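Side-chain contacts in putative lipoprotein (PDB 3QNK), which probably binds glycans at the outer membrane of Bacteroides fragilis, as a lipoprotein of the SusD family of nutrient-uptake proteins: residues 280-285 and 292-297; 441-446 and 450-455; 144-149 and 512-517. One frame throughout, in Å; residues are numbered along the deposited sequence.

How the interactions relate
Interactions 1 and 2 adjoin, their centres about 16 Å apart: Leu-280 and Phe-284 of 280-285 pack on Arg-444 and Ile-445 of helix 432-446, so the helix that forms interaction 2 also backs interaction 1. Interaction 2 is the core contact, its centre about 8 Å from the centre of the chain, and joins helix 432-446 to the start of helix 453-460 and the loop before it through stacked and hydrogen-bonded arginines. Interactions 1 and 3 are partly buried, their centres about 22 and 25 Å from that point. In the first an aspartate receives backbone and side-chain donors; in the third an arginine supplies them, linking the C-terminal tail to a loop 363 residues earlier.

Interaction 1 of 3, residues 280-285 and 292-297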
loop_
_atom_site.group_PDB
_atom_site.type_symbol
_atom_site.label_atom_id
_atom_site.label_comp_id
_atom_site.label_asym_id
_atom_site.label_seq_id
_atom_site.Cartn_x
_atom_site.Cartn_y
_atom_site.Cartn_z
ATOM N N LEU B 280 33.881 -1.819 -2.465
ATOM C CA LEU B 280 33.539 -2.118 -3.840
ATOM C C LEU B 280 34.566 -1.498 -4.782
ATOM O O LEU B 280 34.975 -2.163 -5.735
ATOM C CB LEU B 280 32.128 -1.634 -4.211
ATOM C CG LEU B 280 31.722 -1.784 -5.672
ATOM C CD1 LEU B 280 31.710 -3.271 -6.136
ATOM C CD2 LEU B 280 30.410 -1.114 -5.922
ATOM N N ILE B 281 34.992 -0.245 -4.521
ATOM C CA ILE B 281 35.963 0.425 -5.379
ATOM C C ILE B 281 37.243 -0.417 -5.424
ATOM O O ILE B 281 37.798 -0.639 -6.513
ATOM C CB ILE B 281 36.189 1.905 -4.923
ATOM C CG1 ILE B 281 35.192 2.855 -5.615
ATOM C CG2 ILE B 281 37.597 2.389 -5.250
ATOM C CD1 ILE B 281 33.798 2.688 -5.351
ATOM N N ASP B 282 37.650 -0.956 -4.260
ATOM C CA ASP B 282 38.851 -1.792 -4.118
ATOM C C ASP B 282 38.780 -3.077 -4.928
ATOM O O ASP B 282 39.830 -3.607 -5.296
ATOM C CB ASP B 282 39.075 -2.147 -2.636
ATOM C CG ASP B 282 39.676 -1.028 -1.774
ATOM O OD1 ASP B 282 40.170 -0.015 -2.352
ATOM O OD2 ASP B 282 39.690 -1.180 -0.527
ATOM N N ALA B 283 37.543 -3.585 -5.192
ATOM C CA ALA B 283 37.289 -4.828 -5.903
ATOM C C ALA B 283 37.403 -4.686 -7.451
ATOM O O ALA B 283 37.523 -5.708 -8.143
ATOM C CB ALA B 283 35.930 -5.354 -5.522
ATOM N N PHE B 284 37.391 -3.447 -7.996
ATOM C CA PHE B 284 37.587 -3.224 -9.430
ATOM C C PHE B 284 39.059 -3.384 -9.757
ATOM O O PHE B 284 39.911 -2.730 -9.166
ATOM C CB PHE B 284 37.095 -1.847 -9.877
ATOM C CG PHE B 284 35.603 -1.717 -9.964
ATOM C CD1 PHE B 284 34.921 -2.092 -11.122
ATOM C CD2 PHE B 284 34.876 -1.193 -8.907
ATOM C CE1 PHE B 284 33.534 -1.964 -11.207
ATOM C CE2 PHE B 284 33.490 -1.051 -8.992
ATOM C CZ PHE B 284 32.823 -1.448 -10.134
ATOM N N GLU B 285 39.354 -4.308 -10.649
ATOM C CA GLU B 285 40.711 -4.622 -11.065
ATOM C C GLU B 285 41.283 -3.583 -11.988
ATOM O O GLU B 285 40.538 -2.819 -12.610
ATOM C CB GLU B 285 40.716 -5.961 -11.806
ATOM C CG GLU B 285 40.478 -7.179 -10.934
ATOM C CD GLU B 285 40.293 -8.426 -11.767
ATOM O OE1 GLU B 285 41.266 -8.826 -12.446
ATOM O OE2 GLU B 285 39.161 -8.966 -11.800
ATOM N N ALA B 292 44.122 -3.614 -7.879
ATOM C CA ALA B 292 44.357 -2.200 -7.618
ATOM C C ALA B 292 44.913 -2.034 -6.186
ATOM O O ALA B 292 44.838 -2.981 -5.363
ATOM C CB ALA B 292 43.036 -1.449 -7.772
ATOM N N THR B 293 45.441 -0.830 -5.857
ATOM C CA THR B 293 45.824 -0.577 -4.466
ATOM C C THR B 293 44.520 -0.625 -3.625
ATOM O O THR B 293 43.456 -0.159 -4.084
ATOM C CB THR B 293 46.595 0.743 -4.341
ATOM O OG1 THR B 293 47.795 0.644 -5.100
ATOM C CG2 THR B 293 46.979 1.072 -2.902
ATOM N N GLN B 294 44.588 -1.264 -2.442
ATOM C CA GLN B 294 43.429 -1.383 -1.544
ATOM C C GLN B 294 43.496 -0.257 -0.546
ATOM O O GLN B 294 44.545 -0.061 0.077
ATOM C CB GLN B 294 43.397 -2.750 -0.836
ATOM C CG GLN B 294 43.504 -3.982 -1.731
ATOM C CD GLN B 294 42.331 -4.147 -2.630
ATOM O OE1 GLN B 294 41.304 -4.686 -2.239
ATOM N NE2 GLN B 294 42.461 -3.690 -3.863
ATOM N N TYR B 295 42.387 0.491 -0.380
ATOM C CA TYR B 295 42.385 1.639 0.530
ATOM C C TYR B 295 41.493 1.474 1.739
ATOM O O TYR B 295 41.676 2.225 2.682
ATOM C CB TYR B 295 41.975 2.902 -0.223
ATOM C CG TYR B 295 42.988 3.312 -1.265
ATOM C CD1 TYR B 295 42.943 2.791 -2.552
ATOM C CD2 TYR B 295 43.992 4.235 -0.966
ATOM C CE1 TYR B 295 43.879 3.161 -3.517
ATOM C CE2 TYR B 295 44.921 4.623 -1.925
ATOM C CZ TYR B 295 44.869 4.074 -3.196
ATOM O OH TYR B 295 45.786 4.445 -4.144
ATOM N N SER B 296 40.533 0.525 1.740
ATOM C CA SER B 296 39.561 0.396 2.835
ATOM C C SER B 296 40.169 0.284 4.193
ATOM O O SER B 296 39.607 0.857 5.128
ATOM C CB SER B 296 38.637 -0.792 2.618
ATOM O OG SER B 296 37.834 -0.554 1.475
ATOM N N GLN B 297 41.304 -0.431 4.333
ATOM C CA GLN B 297 41.925 -0.643 5.651
ATOM C C GLN B 297 43.058 0.349 5.931
ATOM O O GLN B 297 43.826 0.163 6.887
ATOM C CB GLN B 297 42.400 -2.095 5.817
ATOM C CG GLN B 297 41.312 -3.178 5.578
ATOM C CD GLN B 297 39.973 -2.924 6.244
ATOM O OE1 GLN B 297 39.899 -2.729 7.461
ATOM N NE2 GLN B 297 38.875 -2.959 5.450
HETATM O O HOH W 1 41.269 -4.472 -7.474
#
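Asp-282, in helix 278-283, points its carboxylate at the backbone of Tyr-295 and Ser-296, and this is where the contact is tight. The amide N of Tyr-295 donates to OD1 of Asp-282 at 3.0 Å, on the syn side of that oxygen but 32° out of the carboxylate plane. OD2 of Asp-282 takes two hydrogen bonds from one residue: the N of Ser-296 reaches its syn lone pair, also at 3.0 Å, while the OG of Ser-296 comes in from above the carboxylate plane at 2.8 Å. With chi1 at -77°, CG of Asp-282 stands beside its own backbone N, anti to the carbonyl carbon, and the carboxylate is carried out to the loop. OD1 of Asp-282 also meets the edge of the Tyr-295 ring near its plane, and Gln-278, one turn earlier, donates to the same oxygen through NE2.

The other side is looser and more exposed. Gln-294 folds back at chi2 (-66°), which lays its amide over the O of Asp-282: NE2 donates to that oxygen at 3.0 Å and to the O of Ala-292 at 2.9 Å, both acceptors lying close to the amide plane. A water fills in beyond it, giving hydrogen bonds to the O of Asp-282 and the O of Phe-284 and accepting one from the N of Ala-292. Direct contact there is slight, with CB of Ala-292 3.7 Å from the O of Phe-284.

One buried carboxylate thus gathers two consecutive backbone N-H groups and a hydroxyl, and Gln-294 and the water occupy the carbonyls of Asp-282 and Phe-284. Four neutral donors, three from 295-296 and NE2 of Gln-278, would probably favour the ionised form of Asp-282 and fix the rotation of its carboxylate, tying the returning loop to the helix.

Interaction 2 of 3, residues 441-446 and 450-455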
loop_
_atom_site.group_PDB
_atom_site.type_symbol
_atom_site.label_atom_id
_atom_site.label_comp_id
_atom_site.label_asym_id
_atom_site.label_seq_id
_atom_site.Cartn_x
_atom_site.Cartn_y
_atom_site.Cartn_z
ATOM N N LYS B 441 33.531 -13.012 -7.299
ATOM C CA LYS B 441 34.067 -11.659 -7.415
ATOM C C LYS B 441 33.613 -11.048 -8.782
ATOM O O LYS B 441 33.127 -9.908 -8.797
ATOM C CB LYS B 441 35.606 -11.636 -7.230
ATOM N N GLU B 442 33.698 -11.823 -9.895
ATOM C CA GLU B 442 33.251 -11.344 -11.212
ATOM C C GLU B 442 31.777 -10.982 -11.215
ATOM O O GLU B 442 31.380 -9.987 -11.826
ATOM C CB GLU B 442 33.519 -12.371 -12.340
ATOM C CG GLU B 442 34.895 -12.228 -12.961
ATOM C CD GLU B 442 35.222 -10.877 -13.564
ATOM O OE1 GLU B 442 34.363 -10.310 -14.280
ATOM O OE2 GLU B 442 36.338 -10.375 -13.298
ATOM N N ARG B 443 30.972 -11.798 -10.550
ATOM C CA ARG B 443 29.544 -11.563 -10.454
ATOM C C ARG B 443 29.260 -10.232 -9.753
ATOM O O ARG B 443 28.361 -9.487 -10.158
ATOM C CB ARG B 443 28.873 -12.710 -9.692
ATOM C CG ARG B 443 27.426 -12.815 -10.099
ATOM C CD ARG B 443 26.603 -13.679 -9.185
ATOM N NE ARG B 443 25.231 -13.649 -9.667
ATOM C CZ ARG B 443 24.717 -14.527 -10.517
ATOM N NH1 ARG B 443 25.446 -15.559 -10.940
ATOM N NH2 ARG B 443 23.465 -14.404 -10.923
ATOM N N ARG B 444 30.031 -9.938 -8.703
ATOM C CA ARG B 444 29.851 -8.738 -7.927
ATOM C C ARG B 444 30.091 -7.500 -8.794
ATOM O O ARG B 444 29.295 -6.572 -8.735
ATOM C CB ARG B 444 30.761 -8.742 -6.689
ATOM C CG ARG B 444 30.535 -7.498 -5.850
ATOM C CD ARG B 444 31.577 -7.321 -4.805
ATOM N NE ARG B 444 31.217 -6.219 -3.923
ATOM C CZ ARG B 444 31.896 -5.881 -2.838
ATOM N NH1 ARG B 444 32.992 -6.543 -2.501
ATOM N NH2 ARG B 444 31.496 -4.867 -2.092
ATOM N N ILE B 445 31.161 -7.489 -9.593
ATOM C CA ILE B 445 31.520 -6.365 -10.441
ATOM C C ILE B 445 30.550 -6.249 -11.619
ATOM O O ILE B 445 30.110 -5.142 -11.969
ATOM C CB ILE B 445 32.981 -6.513 -10.912
ATOM C CG1 ILE B 445 33.970 -6.510 -9.726
ATOM C CG2 ILE B 445 33.361 -5.474 -11.970
ATOM C CD1 ILE B 445 33.992 -5.203 -8.835
ATOM N N GLU B 446 30.207 -7.388 -12.220
ATOM C CA GLU B 446 29.312 -7.407 -13.357
ATOM C C GLU B 446 27.945 -6.876 -13.019
ATOM O O GLU B 446 27.364 -6.089 -13.789
ATOM C CB GLU B 446 29.169 -8.831 -13.925
ATOM C CG GLU B 446 28.527 -8.878 -15.316
ATOM C CD GLU B 446 29.256 -8.089 -16.390
ATOM O OE1 GLU B 446 30.459 -7.799 -16.220
ATOM O OE2 GLU B 446 28.605 -7.697 -17.378
ATOM N N GLU B 450 22.605 -3.667 -9.611
ATOM C CA GLU B 450 21.541 -4.310 -10.386
ATOM C C GLU B 450 20.683 -5.187 -9.499
ATOM O O GLU B 450 20.107 -6.148 -9.983
ATOM C CB GLU B 450 22.112 -5.093 -11.555
ATOM C CG GLU B 450 22.489 -4.183 -12.706
ATOM C CD GLU B 450 22.998 -4.963 -13.895
ATOM O OE1 GLU B 450 22.186 -5.312 -14.787
ATOM O OE2 GLU B 450 24.203 -5.299 -13.885
ATOM N N GLU B 451 20.581 -4.830 -8.208
ATOM C CA GLU B 451 19.746 -5.480 -7.192
ATOM C C GLU B 451 20.059 -6.987 -7.029
ATOM O O GLU B 451 19.137 -7.782 -6.805
ATOM C CB GLU B 451 18.236 -5.256 -7.488
ATOM C CG GLU B 451 17.431 -4.982 -6.228
ATOM C CD GLU B 451 15.916 -4.861 -6.330
ATOM O OE1 GLU B 451 15.416 -4.244 -7.309
ATOM O OE2 GLU B 451 15.239 -5.327 -5.375
ATOM N N GLN B 452 21.350 -7.376 -7.065
ATOM C CA GLN B 452 21.693 -8.796 -6.897
ATOM C C GLN B 452 22.570 -9.080 -5.693
ATOM O O GLN B 452 22.443 -10.133 -5.100
ATOM C CB GLN B 452 22.405 -9.319 -8.152
ATOM C CG GLN B 452 21.499 -9.645 -9.324
ATOM C CD GLN B 452 21.907 -10.920 -9.993
ATOM O OE1 GLN B 452 22.147 -11.981 -9.356
ATOM N NE2 GLN B 452 21.880 -10.861 -11.302
ATOM N N ARG B 453 23.463 -8.154 -5.333
ATOM C CA ARG B 453 24.435 -8.321 -4.261
ATOM C C ARG B 453 23.818 -8.822 -2.968
ATOM O O ARG B 453 24.382 -9.706 -2.310
ATOM C CB ARG B 453 25.188 -7.004 -4.004
ATOM C CG ARG B 453 26.338 -7.103 -2.998
ATOM C CD ARG B 453 27.294 -8.192 -3.395
ATOM N NE ARG B 453 28.387 -8.291 -2.452
ATOM C CZ ARG B 453 29.396 -9.130 -2.586
ATOM N NH1 ARG B 453 29.444 -9.963 -3.620
ATOM N NH2 ARG B 453 30.376 -9.135 -1.701
ATOM N N PHE B 454 22.680 -8.266 -2.594
ATOM C CA PHE B 454 22.041 -8.605 -1.345
ATOM C C PHE B 454 21.663 -10.099 -1.351
ATOM O O PHE B 454 21.863 -10.783 -0.356
ATOM C CB PHE B 454 20.824 -7.673 -1.156
ATOM C CG PHE B 454 19.945 -8.018 0.009
ATOM C CD1 PHE B 454 19.061 -9.101 -0.059
ATOM C CD2 PHE B 454 20.028 -7.303 1.189
ATOM C CE1 PHE B 454 18.296 -9.453 1.036
ATOM C CE2 PHE B 454 19.311 -7.697 2.309
ATOM C CZ PHE B 454 18.452 -8.762 2.229
ATOM N N TYR B 455 21.139 -10.608 -2.472
ATOM C CA TYR B 455 20.725 -12.004 -2.619
ATOM C C TYR B 455 21.920 -12.907 -2.879
ATOM O O TYR B 455 21.873 -14.081 -2.520
ATOM C CB TYR B 455 19.665 -12.128 -3.712
ATOM C CG TYR B 455 18.484 -11.212 -3.468
ATOM C CD1 TYR B 455 17.540 -11.499 -2.475
ATOM C CD2 TYR B 455 18.316 -10.051 -4.217
ATOM C CE1 TYR B 455 16.477 -10.632 -2.214
ATOM C CE2 TYR B 455 17.249 -9.186 -3.982
ATOM C CZ TYR B 455 16.334 -9.478 -2.978
ATOM O OH TYR B 455 15.283 -8.624 -2.798
#
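The guanidinium groups of Arg-444 and Arg-453 lie flat on one another, their planes 5° apart and their centres separated by 4.1 Å. The overlap is offset: CD of Arg-444 sits over the centre of the Arg-453 group, whereas NH2 of Arg-453 covers the face of Arg-444 toward its rim. The extended chain of Arg-444 and the bend of Arg-453 at chi2 (54°) bring the two planes together. The salt bridge from NE of Arg-453 to Asp-44 probably offsets part of the like charge, and Asn-45, a neutral acceptor, takes NE of Arg-444.

Arg-443 uses its edge instead. NH2 of Arg-443 donates to OE1 of Gln-452 at 3.2 Å; OE1 lies nearly in the guanidinium plane, and NH2 approaches it in the carbonyl plane, on a lone pair. The amide plane is turned 64° from the guanidinium. Asn-397 accepts from the same NH2. Glu-446 and Glu-450 both form salt bridges with Arg-390, which joins the two carboxylates.

Two consecutive helices, 432-446 and 453-460, are thus joined by a short loop, the Arg-444/Arg-453 stack linking them and Arg-443 pinning the loop, consistent with the alpha-alpha superhelix of SusD-family proteins.

Interaction 3 of 3, residues 144-149 and 512-517; sequences IPRSSE and KQNLGY
Arg-146 and the side chain of Asn-514 cross at about a right angle, the guanidinium and amide planes standing 74° apart; OD1 of Asn-514 meets the guanidinium at its edge, near its plane. NH2 of Arg-146 donates to OD1 of Asn-514 at 2.7 Å, with an N-H...O angle of 159°. Seen from the amide, the donor is tilted away from the carbonyl plane. A second, weak bond runs from NH1 of Arg-146 to the same OD1 at 3.1 Å, leaving the oxygen astride the two terminal nitrogens.

The main task of NH1 lies farther along that edge, where it donates to the O of Lys-512 at 2.7 Å. This acceptor, too, is almost within the guanidinium plane, and the backbone carbon of Gln-513 passes between the two accepting groups at the same edge. The bend at chi3 (65°) turns the guanidinium of Arg-146 so that its edge faces the tail; CD, set by the torsions before it, lies 3.3 Å from the O of Lys-512. Asn-514 is placed in turn by its neighbour: OE1 of Gln-513 accepts from the N of Asn-514 at 2.8 Å, while NE2 of Gln-513 is held by the O of Val-500.

Other polar atoms of the two side chains are engaged too. NE of Arg-146 donates to the O of Gly-128, and ND2 of Asn-514 serves the carbonyls of Tyr-126 and Thr-498. Arg-146 thereby fastens the C-terminal tail, which follows helix 502-507 and closes in a type II beta turn from Asn-514 to Tyr-517, to the loop between helix 101-126 and helix 149-166, just ahead of Ser-148, the N-cap residue of the latter helix.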
loop_
_atom_site.group_PDB
_atom_site.type_symbol
_atom_site.label_atom_id
_atom_site.label_comp_id
_atom_site.label_asym_id
_atom_site.label_seq_id
_atom_site.Cartn_x
_atom_site.Cartn_y
_atom_site.Cartn_z
ATOM N N ILE B 144 -4.119 -21.008 5.797
ATOM C CA ILE B 144 -3.230 -21.755 4.936
ATOM C C ILE B 144 -1.797 -21.541 5.418
ATOM O O ILE B 144 -1.349 -20.394 5.502
ATOM C CB ILE B 144 -3.393 -21.367 3.443
ATOM C CG1 ILE B 144 -4.846 -21.453 2.990
ATOM C CG2 ILE B 144 -2.489 -22.220 2.555
ATOM C CD1 ILE B 144 -5.203 -20.500 1.933
ATOM N N PRO B 145 -1.062 -22.638 5.749
ATOM C CA PRO B 145 0.324 -22.469 6.190
ATOM C C PRO B 145 1.251 -22.162 5.032
ATOM O O PRO B 145 0.917 -22.381 3.871
ATOM C CB PRO B 145 0.653 -23.838 6.792
ATOM C CG PRO B 145 -0.195 -24.791 6.071
ATOM C CD PRO B 145 -1.452 -24.069 5.729
ATOM N N ARG B 146 2.438 -21.697 5.359
ATOM C CA ARG B 146 3.488 -21.480 4.378
ATOM C C ARG B 146 3.967 -22.835 3.866
ATOM O O ARG B 146 4.032 -23.791 4.623
ATOM C CB ARG B 146 4.655 -20.726 5.016
ATOM C CG ARG B 146 4.337 -19.316 5.454
ATOM C CD ARG B 146 5.401 -18.785 6.376
ATOM N NE ARG B 146 6.688 -18.645 5.693
ATOM C CZ ARG B 146 7.850 -18.474 6.309
ATOM N NH1 ARG B 146 7.902 -18.399 7.627
ATOM N NH2 ARG B 146 8.970 -18.366 5.607
ATOM N N SER B 147 4.259 -22.940 2.582
ATOM C CA SER B 147 4.828 -24.158 2.029
ATOM C C SER B 147 6.333 -24.096 2.280
ATOM O O SER B 147 6.858 -23.046 2.723
ATOM C CB SER B 147 4.515 -24.273 0.543
ATOM O OG SER B 147 3.113 -24.222 0.328
ATOM N N SER B 148 7.037 -25.221 2.058
ATOM C CA SER B 148 8.486 -25.236 2.224
ATOM C C SER B 148 9.114 -24.408 1.108
ATOM O O SER B 148 8.515 -24.256 0.036
ATOM C CB SER B 148 9.004 -26.669 2.199
ATOM O OG SER B 148 8.715 -27.332 0.977
ATOM N N GLU B 149 10.326 -23.898 1.340
ATOM C CA GLU B 149 11.045 -23.152 0.323
ATOM C C GLU B 149 11.202 -24.025 -0.949
ATOM O O GLU B 149 11.009 -23.507 -2.049
ATOM C CB GLU B 149 12.412 -22.664 0.865
ATOM C CG GLU B 149 13.000 -21.510 0.058
ATOM C CD GLU B 149 14.232 -20.789 0.573
ATOM O OE1 GLU B 149 14.960 -21.384 1.395
ATOM O OE2 GLU B 149 14.502 -19.652 0.108
ATOM N N LYS B 512 3.600 -19.506 10.433
ATOM C CA LYS B 512 4.805 -19.541 11.256
ATOM C C LYS B 512 5.850 -18.524 10.777
ATOM O O LYS B 512 6.033 -18.306 9.581
ATOM C CB LYS B 512 5.409 -20.943 11.276
ATOM C CG LYS B 512 4.540 -21.950 12.029
ATOM C CD LYS B 512 5.247 -23.310 12.254
ATOM C CE LYS B 512 5.798 -24.021 11.027
ATOM N NZ LYS B 512 5.979 -25.482 11.274
ATOM N N GLN B 513 6.496 -17.875 11.738
ATOM C CA GLN B 513 7.527 -16.874 11.534
ATOM C C GLN B 513 8.829 -17.543 11.143
ATOM O O GLN B 513 9.025 -18.720 11.430
ATOM C CB GLN B 513 7.710 -16.066 12.847
ATOM C CG GLN B 513 8.688 -14.898 12.803
ATOM C CD GLN B 513 8.404 -13.935 11.670
ATOM O OE1 GLN B 513 8.917 -14.075 10.561
ATOM N NE2 GLN B 513 7.560 -12.949 11.925
ATOM N N ASN B 514 9.718 -16.789 10.500
ATOM C CA ASN B 514 11.040 -17.248 10.137
ATOM C C ASN B 514 11.890 -17.286 11.398
ATOM O O ASN B 514 11.625 -16.538 12.343
ATOM C CB ASN B 514 11.644 -16.336 9.077
ATOM C CG ASN B 514 11.223 -16.696 7.688
ATOM O OD1 ASN B 514 10.968 -17.863 7.377
ATOM N ND2 ASN B 514 11.215 -15.711 6.797
ATOM N N LEU B 515 12.890 -18.174 11.430
ATOM C CA LEU B 515 13.798 -18.334 12.549
ATOM C C LEU B 515 14.484 -17.007 12.976
ATOM O O LEU B 515 14.936 -16.231 12.144
ATOM C CB LEU B 515 14.842 -19.357 12.139
ATOM C CG LEU B 515 15.688 -19.936 13.238
ATOM C CD1 LEU B 515 15.090 -21.246 13.764
ATOM C CD2 LEU B 515 17.083 -20.155 12.718
ATOM N N GLY B 516 14.532 -16.773 14.268
ATOM C CA GLY B 516 15.192 -15.608 14.830
ATOM C C GLY B 516 14.334 -14.390 15.069
ATOM O O GLY B 516 14.789 -13.454 15.732
ATOM N N TYR B 517 13.098 -14.382 14.527
ATOM C CA TYR B 517 12.166 -13.273 14.701
ATOM C C TYR B 517 10.931 -13.686 15.527
ATOM O O TYR B 517 10.763 -14.913 15.793
ATOM C CB TYR B 517 11.727 -12.698 13.342
ATOM C CG TYR B 517 12.862 -12.338 12.409
ATOM C CD1 TYR B 517 13.614 -11.179 12.604
ATOM C CD2 TYR B 517 13.148 -13.120 11.297
ATOM C CE1 TYR B 517 14.648 -10.834 11.732
ATOM C CE2 TYR B 517 14.169 -12.778 10.414
ATOM C CZ TYR B 517 14.915 -11.634 10.634
ATOM O OH TYR B 517 15.917 -11.317 9.745
ATOM O OXT TYR B 517 10.165 -12.762 15.922
#